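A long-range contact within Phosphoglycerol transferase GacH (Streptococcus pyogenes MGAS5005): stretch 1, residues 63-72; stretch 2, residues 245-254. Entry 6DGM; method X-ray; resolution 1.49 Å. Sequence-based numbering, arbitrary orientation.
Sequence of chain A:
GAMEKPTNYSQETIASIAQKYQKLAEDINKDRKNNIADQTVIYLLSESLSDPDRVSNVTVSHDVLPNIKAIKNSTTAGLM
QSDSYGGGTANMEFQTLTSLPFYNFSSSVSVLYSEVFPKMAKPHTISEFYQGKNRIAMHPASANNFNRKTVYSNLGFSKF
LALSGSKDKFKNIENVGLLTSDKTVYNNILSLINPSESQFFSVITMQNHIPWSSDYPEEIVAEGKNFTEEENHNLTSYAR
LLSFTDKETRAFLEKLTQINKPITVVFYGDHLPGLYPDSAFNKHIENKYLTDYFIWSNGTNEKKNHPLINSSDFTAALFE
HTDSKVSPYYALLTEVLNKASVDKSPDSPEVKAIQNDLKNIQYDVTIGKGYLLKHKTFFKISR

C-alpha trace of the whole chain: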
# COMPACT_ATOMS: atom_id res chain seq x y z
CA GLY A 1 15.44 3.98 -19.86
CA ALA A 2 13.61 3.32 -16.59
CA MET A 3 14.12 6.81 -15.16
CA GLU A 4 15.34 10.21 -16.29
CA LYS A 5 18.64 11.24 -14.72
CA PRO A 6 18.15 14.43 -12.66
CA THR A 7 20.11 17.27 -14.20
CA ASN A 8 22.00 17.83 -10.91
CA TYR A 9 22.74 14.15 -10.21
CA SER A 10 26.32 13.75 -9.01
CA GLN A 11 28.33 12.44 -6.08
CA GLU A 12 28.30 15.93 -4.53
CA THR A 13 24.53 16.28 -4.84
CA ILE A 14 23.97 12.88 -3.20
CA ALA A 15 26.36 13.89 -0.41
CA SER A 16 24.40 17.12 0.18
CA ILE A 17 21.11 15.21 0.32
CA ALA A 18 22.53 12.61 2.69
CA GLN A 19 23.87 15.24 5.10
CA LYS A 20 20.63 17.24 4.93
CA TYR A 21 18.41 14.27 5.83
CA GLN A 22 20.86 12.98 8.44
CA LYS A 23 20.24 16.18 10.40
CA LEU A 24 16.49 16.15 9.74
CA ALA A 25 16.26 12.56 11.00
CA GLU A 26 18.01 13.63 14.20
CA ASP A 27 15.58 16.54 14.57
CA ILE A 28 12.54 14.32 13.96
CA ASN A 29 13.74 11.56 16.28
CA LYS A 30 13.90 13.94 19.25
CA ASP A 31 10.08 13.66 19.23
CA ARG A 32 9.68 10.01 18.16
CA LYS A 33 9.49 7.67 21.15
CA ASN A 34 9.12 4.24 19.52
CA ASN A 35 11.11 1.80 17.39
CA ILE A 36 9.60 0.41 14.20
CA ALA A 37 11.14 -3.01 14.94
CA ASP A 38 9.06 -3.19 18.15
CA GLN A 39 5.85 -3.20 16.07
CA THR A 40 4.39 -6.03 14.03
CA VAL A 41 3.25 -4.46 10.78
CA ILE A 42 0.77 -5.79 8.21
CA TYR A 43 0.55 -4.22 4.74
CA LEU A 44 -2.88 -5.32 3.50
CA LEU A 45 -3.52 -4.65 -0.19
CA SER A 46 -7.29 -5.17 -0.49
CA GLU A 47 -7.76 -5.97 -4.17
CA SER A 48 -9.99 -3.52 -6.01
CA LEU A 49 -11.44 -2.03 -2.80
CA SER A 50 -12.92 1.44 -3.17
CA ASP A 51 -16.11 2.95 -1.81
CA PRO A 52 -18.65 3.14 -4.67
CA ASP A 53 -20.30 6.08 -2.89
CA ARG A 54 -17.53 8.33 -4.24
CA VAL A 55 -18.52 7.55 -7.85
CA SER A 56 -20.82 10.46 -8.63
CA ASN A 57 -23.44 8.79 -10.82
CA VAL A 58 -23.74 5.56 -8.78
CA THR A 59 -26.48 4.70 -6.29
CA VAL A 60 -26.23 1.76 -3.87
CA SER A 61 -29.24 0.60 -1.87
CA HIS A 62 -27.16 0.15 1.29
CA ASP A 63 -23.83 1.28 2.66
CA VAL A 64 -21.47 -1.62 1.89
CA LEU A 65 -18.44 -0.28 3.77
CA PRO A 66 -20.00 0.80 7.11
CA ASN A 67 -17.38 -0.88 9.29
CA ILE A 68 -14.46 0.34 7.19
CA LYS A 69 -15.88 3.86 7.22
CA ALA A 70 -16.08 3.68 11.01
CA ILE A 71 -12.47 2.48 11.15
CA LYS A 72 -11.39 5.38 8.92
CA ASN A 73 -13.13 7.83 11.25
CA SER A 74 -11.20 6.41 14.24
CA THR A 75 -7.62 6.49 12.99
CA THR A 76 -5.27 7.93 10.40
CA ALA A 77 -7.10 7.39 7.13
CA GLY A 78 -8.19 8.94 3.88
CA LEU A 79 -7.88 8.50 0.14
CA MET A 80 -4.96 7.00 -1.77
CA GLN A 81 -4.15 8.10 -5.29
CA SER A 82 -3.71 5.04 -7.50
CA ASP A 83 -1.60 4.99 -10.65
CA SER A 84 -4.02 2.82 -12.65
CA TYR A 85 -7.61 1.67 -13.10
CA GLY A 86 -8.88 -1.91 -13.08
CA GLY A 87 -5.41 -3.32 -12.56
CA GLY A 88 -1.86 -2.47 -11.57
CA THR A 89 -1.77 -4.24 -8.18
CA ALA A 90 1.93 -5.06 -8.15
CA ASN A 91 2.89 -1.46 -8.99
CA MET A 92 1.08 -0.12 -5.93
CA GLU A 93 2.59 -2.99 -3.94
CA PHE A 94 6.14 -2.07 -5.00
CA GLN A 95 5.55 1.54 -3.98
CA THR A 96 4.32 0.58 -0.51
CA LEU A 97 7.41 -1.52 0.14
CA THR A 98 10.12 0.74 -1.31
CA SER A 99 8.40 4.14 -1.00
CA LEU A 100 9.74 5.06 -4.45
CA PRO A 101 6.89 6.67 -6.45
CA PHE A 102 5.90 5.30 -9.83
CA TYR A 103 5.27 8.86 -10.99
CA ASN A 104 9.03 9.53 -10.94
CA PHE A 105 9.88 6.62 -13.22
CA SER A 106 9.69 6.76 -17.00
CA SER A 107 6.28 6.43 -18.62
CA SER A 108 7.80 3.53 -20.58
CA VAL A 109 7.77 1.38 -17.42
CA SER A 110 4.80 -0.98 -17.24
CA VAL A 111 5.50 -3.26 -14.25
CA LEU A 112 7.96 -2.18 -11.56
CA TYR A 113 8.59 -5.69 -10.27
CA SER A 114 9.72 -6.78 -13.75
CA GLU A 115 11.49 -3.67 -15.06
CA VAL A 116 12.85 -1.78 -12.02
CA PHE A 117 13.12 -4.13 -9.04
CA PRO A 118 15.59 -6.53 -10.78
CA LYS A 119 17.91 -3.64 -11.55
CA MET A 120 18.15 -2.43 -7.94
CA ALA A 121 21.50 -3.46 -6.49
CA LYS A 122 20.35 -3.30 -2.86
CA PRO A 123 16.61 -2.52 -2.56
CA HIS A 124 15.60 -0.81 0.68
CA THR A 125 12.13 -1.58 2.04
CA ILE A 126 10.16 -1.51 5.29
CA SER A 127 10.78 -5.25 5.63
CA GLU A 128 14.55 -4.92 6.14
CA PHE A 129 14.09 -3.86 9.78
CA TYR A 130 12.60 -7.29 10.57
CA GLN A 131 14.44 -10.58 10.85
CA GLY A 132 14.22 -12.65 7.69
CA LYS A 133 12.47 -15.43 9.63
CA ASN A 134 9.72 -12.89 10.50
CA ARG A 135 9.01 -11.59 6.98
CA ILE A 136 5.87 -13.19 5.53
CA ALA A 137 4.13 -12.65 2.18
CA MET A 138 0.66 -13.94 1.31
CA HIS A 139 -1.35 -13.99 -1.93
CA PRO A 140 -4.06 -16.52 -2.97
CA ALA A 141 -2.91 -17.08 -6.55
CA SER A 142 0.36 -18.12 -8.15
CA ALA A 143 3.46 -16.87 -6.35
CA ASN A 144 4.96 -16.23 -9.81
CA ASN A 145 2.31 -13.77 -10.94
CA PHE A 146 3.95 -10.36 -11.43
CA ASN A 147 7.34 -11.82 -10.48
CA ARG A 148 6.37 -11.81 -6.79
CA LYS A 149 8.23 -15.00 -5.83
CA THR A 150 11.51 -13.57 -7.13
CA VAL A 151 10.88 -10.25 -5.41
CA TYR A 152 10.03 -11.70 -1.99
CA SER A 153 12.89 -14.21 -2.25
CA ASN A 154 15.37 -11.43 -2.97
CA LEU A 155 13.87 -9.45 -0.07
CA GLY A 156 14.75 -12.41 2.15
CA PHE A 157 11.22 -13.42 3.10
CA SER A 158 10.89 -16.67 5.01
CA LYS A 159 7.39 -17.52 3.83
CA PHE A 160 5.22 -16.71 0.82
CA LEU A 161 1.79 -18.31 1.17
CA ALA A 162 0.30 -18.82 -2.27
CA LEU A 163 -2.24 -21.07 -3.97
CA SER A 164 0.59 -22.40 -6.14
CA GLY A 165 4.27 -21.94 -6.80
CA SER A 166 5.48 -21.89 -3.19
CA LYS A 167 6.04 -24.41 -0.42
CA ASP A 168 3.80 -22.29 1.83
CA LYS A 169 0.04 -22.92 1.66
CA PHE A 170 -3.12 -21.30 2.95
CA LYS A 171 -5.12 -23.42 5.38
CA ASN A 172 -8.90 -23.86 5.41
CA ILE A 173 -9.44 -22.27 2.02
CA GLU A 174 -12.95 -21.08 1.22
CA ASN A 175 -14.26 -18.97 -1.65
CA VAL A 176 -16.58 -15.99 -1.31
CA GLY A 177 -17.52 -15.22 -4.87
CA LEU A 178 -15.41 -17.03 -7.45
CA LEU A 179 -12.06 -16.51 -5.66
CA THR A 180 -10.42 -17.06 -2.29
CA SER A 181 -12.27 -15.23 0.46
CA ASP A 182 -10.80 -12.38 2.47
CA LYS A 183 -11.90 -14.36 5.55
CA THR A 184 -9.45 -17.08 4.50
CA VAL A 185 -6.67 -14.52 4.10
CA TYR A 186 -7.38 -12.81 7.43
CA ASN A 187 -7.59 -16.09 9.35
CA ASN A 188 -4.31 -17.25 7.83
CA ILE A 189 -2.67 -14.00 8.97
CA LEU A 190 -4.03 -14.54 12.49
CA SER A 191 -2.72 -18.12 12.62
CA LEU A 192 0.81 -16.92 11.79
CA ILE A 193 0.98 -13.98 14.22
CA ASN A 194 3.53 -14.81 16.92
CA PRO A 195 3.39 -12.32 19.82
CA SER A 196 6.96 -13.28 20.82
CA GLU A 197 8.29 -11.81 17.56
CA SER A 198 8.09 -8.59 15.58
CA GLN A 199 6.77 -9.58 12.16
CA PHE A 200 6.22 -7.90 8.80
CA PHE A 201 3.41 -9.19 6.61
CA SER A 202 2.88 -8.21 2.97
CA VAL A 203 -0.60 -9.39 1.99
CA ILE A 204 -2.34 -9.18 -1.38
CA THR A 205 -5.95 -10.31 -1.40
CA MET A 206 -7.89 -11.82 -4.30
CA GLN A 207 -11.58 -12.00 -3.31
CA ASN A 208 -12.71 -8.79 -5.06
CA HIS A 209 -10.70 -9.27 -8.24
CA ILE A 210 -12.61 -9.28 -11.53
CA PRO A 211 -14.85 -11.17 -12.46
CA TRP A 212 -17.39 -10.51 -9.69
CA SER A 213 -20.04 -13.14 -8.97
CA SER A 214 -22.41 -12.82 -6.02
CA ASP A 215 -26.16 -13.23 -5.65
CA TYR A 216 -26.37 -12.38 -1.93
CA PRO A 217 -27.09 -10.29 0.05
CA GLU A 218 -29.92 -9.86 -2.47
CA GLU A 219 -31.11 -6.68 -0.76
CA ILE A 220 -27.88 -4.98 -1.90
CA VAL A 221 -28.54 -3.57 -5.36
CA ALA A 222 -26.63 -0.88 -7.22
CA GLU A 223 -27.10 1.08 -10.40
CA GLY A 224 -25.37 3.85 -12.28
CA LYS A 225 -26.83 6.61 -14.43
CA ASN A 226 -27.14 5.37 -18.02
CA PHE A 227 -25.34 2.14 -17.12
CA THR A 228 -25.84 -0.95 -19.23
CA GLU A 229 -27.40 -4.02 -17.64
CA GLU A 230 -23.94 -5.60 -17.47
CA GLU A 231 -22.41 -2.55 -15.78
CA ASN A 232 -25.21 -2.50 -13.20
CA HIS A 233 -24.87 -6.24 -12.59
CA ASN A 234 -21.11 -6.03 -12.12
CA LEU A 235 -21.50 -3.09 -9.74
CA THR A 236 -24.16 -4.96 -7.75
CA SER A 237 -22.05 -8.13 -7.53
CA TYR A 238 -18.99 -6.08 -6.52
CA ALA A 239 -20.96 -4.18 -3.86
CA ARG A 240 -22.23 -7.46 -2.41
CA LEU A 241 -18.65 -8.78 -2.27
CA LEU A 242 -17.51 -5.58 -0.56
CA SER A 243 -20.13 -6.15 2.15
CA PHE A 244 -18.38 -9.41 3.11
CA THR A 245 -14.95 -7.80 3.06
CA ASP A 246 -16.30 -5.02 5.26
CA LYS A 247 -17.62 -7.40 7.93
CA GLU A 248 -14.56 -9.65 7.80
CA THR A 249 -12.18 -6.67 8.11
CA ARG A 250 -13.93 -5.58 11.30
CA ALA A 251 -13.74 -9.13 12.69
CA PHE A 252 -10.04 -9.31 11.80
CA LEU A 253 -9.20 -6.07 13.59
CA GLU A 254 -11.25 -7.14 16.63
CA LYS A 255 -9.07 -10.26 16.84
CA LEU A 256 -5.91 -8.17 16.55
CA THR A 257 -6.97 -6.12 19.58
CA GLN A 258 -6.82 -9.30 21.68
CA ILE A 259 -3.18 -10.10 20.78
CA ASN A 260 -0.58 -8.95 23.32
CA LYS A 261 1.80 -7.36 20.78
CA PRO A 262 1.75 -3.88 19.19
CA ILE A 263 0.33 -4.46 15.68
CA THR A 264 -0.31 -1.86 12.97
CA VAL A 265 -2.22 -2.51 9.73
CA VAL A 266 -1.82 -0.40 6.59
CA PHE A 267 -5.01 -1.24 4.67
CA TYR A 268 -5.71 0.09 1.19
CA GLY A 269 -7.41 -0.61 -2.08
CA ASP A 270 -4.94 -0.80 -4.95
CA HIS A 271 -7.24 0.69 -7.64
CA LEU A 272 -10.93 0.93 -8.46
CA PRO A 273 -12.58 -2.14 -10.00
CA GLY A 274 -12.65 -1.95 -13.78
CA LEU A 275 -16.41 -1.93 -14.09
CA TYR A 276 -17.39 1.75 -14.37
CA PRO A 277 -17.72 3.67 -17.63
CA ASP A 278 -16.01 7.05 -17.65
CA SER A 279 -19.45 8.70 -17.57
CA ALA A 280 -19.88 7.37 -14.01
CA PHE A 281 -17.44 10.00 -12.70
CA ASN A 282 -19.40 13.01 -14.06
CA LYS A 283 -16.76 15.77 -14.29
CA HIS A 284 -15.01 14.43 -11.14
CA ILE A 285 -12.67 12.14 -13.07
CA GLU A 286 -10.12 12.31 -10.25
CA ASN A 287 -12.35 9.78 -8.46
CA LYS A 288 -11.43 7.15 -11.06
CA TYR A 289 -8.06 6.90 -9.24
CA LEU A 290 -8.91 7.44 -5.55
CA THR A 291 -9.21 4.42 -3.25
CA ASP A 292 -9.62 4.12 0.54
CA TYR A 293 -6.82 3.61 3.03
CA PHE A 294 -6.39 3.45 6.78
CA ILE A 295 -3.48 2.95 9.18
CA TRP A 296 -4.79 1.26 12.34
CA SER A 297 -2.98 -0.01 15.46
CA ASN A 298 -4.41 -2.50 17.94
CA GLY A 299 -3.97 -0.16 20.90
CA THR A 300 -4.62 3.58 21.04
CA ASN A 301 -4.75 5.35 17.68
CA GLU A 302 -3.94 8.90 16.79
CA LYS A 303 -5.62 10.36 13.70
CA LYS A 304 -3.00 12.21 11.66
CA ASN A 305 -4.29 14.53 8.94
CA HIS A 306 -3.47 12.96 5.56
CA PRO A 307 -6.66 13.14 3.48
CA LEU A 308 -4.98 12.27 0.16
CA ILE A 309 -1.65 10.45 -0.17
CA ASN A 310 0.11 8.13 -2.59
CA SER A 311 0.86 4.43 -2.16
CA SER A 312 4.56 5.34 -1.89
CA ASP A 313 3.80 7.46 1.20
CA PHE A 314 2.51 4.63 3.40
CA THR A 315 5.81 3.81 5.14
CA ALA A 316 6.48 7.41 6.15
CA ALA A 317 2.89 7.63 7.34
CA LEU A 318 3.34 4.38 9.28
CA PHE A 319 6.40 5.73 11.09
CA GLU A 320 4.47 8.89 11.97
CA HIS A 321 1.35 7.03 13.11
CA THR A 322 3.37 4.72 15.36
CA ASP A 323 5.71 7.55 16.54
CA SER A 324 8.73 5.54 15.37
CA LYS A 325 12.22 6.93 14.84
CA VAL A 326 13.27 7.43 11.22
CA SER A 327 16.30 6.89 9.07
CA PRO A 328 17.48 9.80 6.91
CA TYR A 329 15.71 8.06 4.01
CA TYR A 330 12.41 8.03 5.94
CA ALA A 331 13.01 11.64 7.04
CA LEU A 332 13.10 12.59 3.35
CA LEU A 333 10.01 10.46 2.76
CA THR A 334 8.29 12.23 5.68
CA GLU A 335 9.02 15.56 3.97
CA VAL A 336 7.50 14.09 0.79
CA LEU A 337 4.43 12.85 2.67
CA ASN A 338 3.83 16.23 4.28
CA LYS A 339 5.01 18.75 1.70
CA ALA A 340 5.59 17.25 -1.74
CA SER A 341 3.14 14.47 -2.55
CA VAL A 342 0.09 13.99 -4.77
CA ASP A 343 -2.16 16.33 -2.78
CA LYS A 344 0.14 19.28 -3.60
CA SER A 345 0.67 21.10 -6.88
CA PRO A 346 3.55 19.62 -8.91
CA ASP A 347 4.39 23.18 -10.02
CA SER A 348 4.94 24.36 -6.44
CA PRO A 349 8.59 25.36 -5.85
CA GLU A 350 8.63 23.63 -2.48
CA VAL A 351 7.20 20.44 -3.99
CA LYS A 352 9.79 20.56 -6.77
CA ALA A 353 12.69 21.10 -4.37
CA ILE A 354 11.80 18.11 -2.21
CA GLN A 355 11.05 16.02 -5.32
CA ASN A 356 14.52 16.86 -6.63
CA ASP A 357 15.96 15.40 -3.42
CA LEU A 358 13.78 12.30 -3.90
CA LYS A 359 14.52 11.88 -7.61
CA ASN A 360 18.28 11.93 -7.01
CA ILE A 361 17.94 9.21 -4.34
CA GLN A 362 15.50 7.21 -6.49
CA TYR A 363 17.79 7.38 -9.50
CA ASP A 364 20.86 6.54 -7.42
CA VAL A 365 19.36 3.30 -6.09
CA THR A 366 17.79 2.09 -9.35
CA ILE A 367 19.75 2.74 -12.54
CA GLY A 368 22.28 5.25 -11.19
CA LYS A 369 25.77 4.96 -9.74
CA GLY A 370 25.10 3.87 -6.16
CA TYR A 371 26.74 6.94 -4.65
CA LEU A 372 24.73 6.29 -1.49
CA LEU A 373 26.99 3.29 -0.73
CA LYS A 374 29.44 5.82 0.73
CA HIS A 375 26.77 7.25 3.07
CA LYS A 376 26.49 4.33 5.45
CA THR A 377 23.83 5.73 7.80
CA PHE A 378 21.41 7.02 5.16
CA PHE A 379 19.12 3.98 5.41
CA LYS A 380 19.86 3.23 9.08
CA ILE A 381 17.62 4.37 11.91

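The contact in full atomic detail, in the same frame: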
# COMPACT_ATOMS: atom_id res chain seq x y z
N ASP A 63 -25.25 1.06 2.45
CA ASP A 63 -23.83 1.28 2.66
C ASP A 63 -23.16 -0.08 2.76
O ASP A 63 -23.56 -0.92 3.57
CB ASP A 63 -23.65 2.05 3.97
CG ASP A 63 -22.23 2.50 4.20
OD1 ASP A 63 -21.32 2.11 3.44
OD2 ASP A 63 -22.03 3.26 5.16
N VAL A 64 -22.15 -0.32 1.91
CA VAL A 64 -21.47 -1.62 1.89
C VAL A 64 -20.11 -1.56 2.55
O VAL A 64 -19.43 -2.60 2.64
CB VAL A 64 -21.39 -2.22 0.47
CG1 VAL A 64 -22.81 -2.48 -0.05
CG2 VAL A 64 -20.60 -1.32 -0.47
N LEU A 65 -19.68 -0.39 3.01
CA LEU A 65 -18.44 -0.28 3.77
C LEU A 65 -18.69 0.40 5.12
O LEU A 65 -17.89 1.25 5.53
CB LEU A 65 -17.40 0.50 2.97
CG LEU A 65 -16.89 -0.19 1.70
CD1 LEU A 65 -15.83 0.70 1.04
CD2 LEU A 65 -16.31 -1.55 1.97
N PRO A 66 -19.77 0.07 5.85
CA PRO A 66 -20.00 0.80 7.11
C PRO A 66 -18.93 0.59 8.15
O PRO A 66 -18.53 1.55 8.83
CB PRO A 66 -21.38 0.29 7.57
CG PRO A 66 -21.47 -1.07 6.96
CD PRO A 66 -20.80 -0.96 5.62
N ASN A 67 -18.41 -0.64 8.29
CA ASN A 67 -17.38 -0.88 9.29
C ASN A 67 -16.06 -0.23 8.89
O ASN A 67 -15.35 0.32 9.74
CB ASN A 67 -17.18 -2.38 9.51
CG ASN A 67 -18.41 -3.04 10.09
OD1 ASN A 67 -18.84 -2.72 11.19
ND2 ASN A 67 -18.98 -3.97 9.35
N ILE A 68 -15.71 -0.28 7.61
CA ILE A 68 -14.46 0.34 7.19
C ILE A 68 -14.56 1.86 7.29
O ILE A 68 -13.59 2.52 7.68
CB ILE A 68 -14.07 -0.17 5.79
CG1 ILE A 68 -13.50 -1.60 5.93
CG2 ILE A 68 -13.01 0.76 5.16
CD1 ILE A 68 -13.29 -2.32 4.61
N LYS A 69 -15.74 2.43 7.04
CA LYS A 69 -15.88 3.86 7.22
C LYS A 69 -15.72 4.25 8.68
O LYS A 69 -15.11 5.28 9.00
CB LYS A 69 -17.21 4.36 6.68
CG LYS A 69 -17.25 4.35 5.15
CD LYS A 69 -18.25 5.35 4.61
CE LYS A 69 -19.67 4.84 4.68
NZ LYS A 69 -20.20 4.55 3.30
N ALA A 70 -16.23 3.41 9.59
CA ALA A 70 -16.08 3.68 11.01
C ALA A 70 -14.62 3.57 11.43
O ALA A 70 -14.14 4.34 12.28
CB ALA A 70 -16.93 2.71 11.81
N ILE A 71 -13.90 2.60 10.88
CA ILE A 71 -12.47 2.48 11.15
C ILE A 71 -11.75 3.74 10.68
O ILE A 71 -10.94 4.33 11.41
CB ILE A 71 -11.90 1.21 10.51
CG1 ILE A 71 -12.47 -0.03 11.21
CG2 ILE A 71 -10.37 1.24 10.57
CD1 ILE A 71 -12.43 -1.28 10.35
N LYS A 72 -12.05 4.19 9.45
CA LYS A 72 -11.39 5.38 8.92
C LYS A 72 -11.64 6.59 9.81
O LYS A 72 -10.75 7.43 10.00
CB LYS A 72 -11.89 5.66 7.49
CG LYS A 72 -11.46 4.62 6.46
CD LYS A 72 -11.93 4.97 5.04
CE LYS A 72 -11.15 6.14 4.47
NZ LYS A 72 -11.76 6.66 3.22
N THR A 245 -16.25 -8.32 2.67
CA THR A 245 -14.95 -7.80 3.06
C THR A 245 -15.08 -6.84 4.23
O THR A 245 -14.27 -6.87 5.16
CB THR A 245 -14.29 -7.08 1.89
OG1 THR A 245 -14.02 -8.05 0.87
CG2 THR A 245 -13.00 -6.38 2.30
N ASP A 246 -16.13 -6.02 4.22
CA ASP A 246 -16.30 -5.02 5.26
C ASP A 246 -16.50 -5.69 6.61
O ASP A 246 -15.85 -5.31 7.60
CB ASP A 246 -17.49 -4.14 4.90
CG ASP A 246 -17.70 -3.02 5.87
OD1 ASP A 246 -16.86 -2.10 5.89
OD2 ASP A 246 -18.70 -3.07 6.61
N LYS A 247 -17.38 -6.69 6.68
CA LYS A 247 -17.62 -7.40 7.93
C LYS A 247 -16.39 -8.18 8.37
O LYS A 247 -16.06 -8.22 9.56
CB LYS A 247 -18.82 -8.32 7.80
CG LYS A 247 -20.12 -7.57 7.58
CD LYS A 247 -21.26 -8.56 7.37
CE LYS A 247 -22.54 -7.84 6.99
NZ LYS A 247 -22.37 -7.07 5.73
N GLU A 248 -15.71 -8.85 7.43
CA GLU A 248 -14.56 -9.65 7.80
C GLU A 248 -13.39 -8.78 8.26
O GLU A 248 -12.60 -9.21 9.10
CB GLU A 248 -14.13 -10.56 6.66
CG GLU A 248 -15.20 -11.56 6.22
CD GLU A 248 -15.54 -12.58 7.29
OE1 GLU A 248 -14.76 -12.72 8.27
OE2 GLU A 248 -16.61 -13.24 7.16
N THR A 249 -13.25 -7.58 7.69
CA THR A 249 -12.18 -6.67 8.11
C THR A 249 -12.40 -6.23 9.55
O THR A 249 -11.46 -6.21 10.35
CB THR A 249 -12.12 -5.48 7.15
OG1 THR A 249 -11.87 -5.93 5.80
CG2 THR A 249 -11.01 -4.48 7.55
N ARG A 250 -13.64 -5.89 9.91
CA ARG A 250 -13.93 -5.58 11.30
C ARG A 250 -13.58 -6.75 12.22
O ARG A 250 -12.97 -6.55 13.27
CB ARG A 250 -15.41 -5.20 11.46
CG ARG A 250 -15.87 -5.08 12.92
CD ARG A 250 -17.35 -4.79 13.00
NE ARG A 250 -17.86 -4.84 14.36
CZ ARG A 250 -19.12 -4.59 14.70
NH1 ARG A 250 -20.01 -4.28 13.77
NH2 ARG A 250 -19.49 -4.64 15.98
N ALA A 251 -14.01 -7.96 11.86
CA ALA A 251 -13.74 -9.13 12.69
C ALA A 251 -12.25 -9.38 12.84
O ALA A 251 -11.77 -9.76 13.92
CB ALA A 251 -14.43 -10.37 12.12
N PHE A 252 -11.50 -9.18 11.76
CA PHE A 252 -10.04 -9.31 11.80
C PHE A 252 -9.43 -8.32 12.79
O PHE A 252 -8.61 -8.70 13.63
CB PHE A 252 -9.53 -9.07 10.38
CG PHE A 252 -8.03 -9.05 10.24
CD1 PHE A 252 -7.26 -10.12 10.63
CD2 PHE A 252 -7.40 -7.95 9.66
CE1 PHE A 252 -5.87 -10.10 10.46
CE2 PHE A 252 -6.02 -7.92 9.49
CZ PHE A 252 -5.26 -9.01 9.88
N LEU A 253 -9.78 -7.05 12.68
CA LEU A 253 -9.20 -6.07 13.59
C LEU A 253 -9.57 -6.38 15.03
O LEU A 253 -8.73 -6.24 15.94
CB LEU A 253 -9.62 -4.65 13.20
CG LEU A 253 -9.21 -4.14 11.81
CD1 LEU A 253 -9.48 -2.64 11.74
CD2 LEU A 253 -7.77 -4.45 11.44
N GLU A 254 -10.83 -6.77 15.28
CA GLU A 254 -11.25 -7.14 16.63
C GLU A 254 -10.34 -8.23 17.19
O GLU A 254 -9.93 -8.17 18.35
CB GLU A 254 -12.72 -7.57 16.62
CG GLU A 254 -13.70 -6.42 16.44
CD GLU A 254 -15.13 -6.88 16.22
OE1 GLU A 254 -15.36 -8.10 16.03
OE2 GLU A 254 -16.04 -6.02 16.22

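The contact joins the start of one helix to the flank of another, 178 or more residues apart in sequence. Helix 66-72 begins just after L65, which sits at the N-cap position, and its axis approaches that of helix 245-254 to 8.3 Å, with an angle of 47° between their N-to-C directions. The backbones come nearest at the entry to the first helix, where L65 CA lies 5.4 Å from D246 CA.

D246 dominates this end. Its CA-to-CB bond points toward stretch 1, and a t rotamer (chi1 -176°, chi2 70°) presents the carboxylate to the first turn of the helix, where amide N-H groups have no preceding carbonyl of the helix to bond. Each oxygen takes a different amide: N67 N donates to D246 OD2 at 3.0 Å with an N-H...O angle of 160°, and I68 N donates to D246 OD1 at 2.8 Å and 156°. The proline ahead of them has no N-H to offer, so P66 N, 3.4 Å from D246 OD2, is a neighbour without being a donor. The same approach brings D246 CB within 3.4 Å of V64 O, a carbonyl oxygen buried here without a polar partner in the model.

N67 also points toward the second helix. With chi1 at -64° (m) and chi2 at -62°, its amide group is shared between two partners. N67 ND2 lies 2.9 Å from D246 OD2, but the 128° angle makes this hydrogen bond weak; N67 OD1 accepts from R250 NH1 at 3.2 Å and 142°. The R250 side chain is extended, with chi1 through chi4 all within 10° of 180°. In this conformation R250 NE donates to E254 OE2 at 2.9 Å and 162°, a salt bridge one turn along its own helix, while NH1 remains available to N67.

Farther along, the chemistry becomes apolar. I71 adopts m,t (chi1 -67°, chi2 157°), which carries its CD1 to 3.5 Å from L253 CD1; L253, also m,t, points toward stretch 1. I68 leaves its backbone sideways, yet its m,t conformation brings the chain end nearer, placing I68 CD1 4.1 Å from T249 OG1. That hydroxyl is already engaged: T249, in the m rotamer, donates from OG1 to T245 O at 2.7 Å.

Within stretch 1, D63 (t) accepts at OD1 from L65 N at 3.0 Å and forms a salt bridge from OD1 to K69 NZ at 2.7 Å, tying the loop to the helix it precedes.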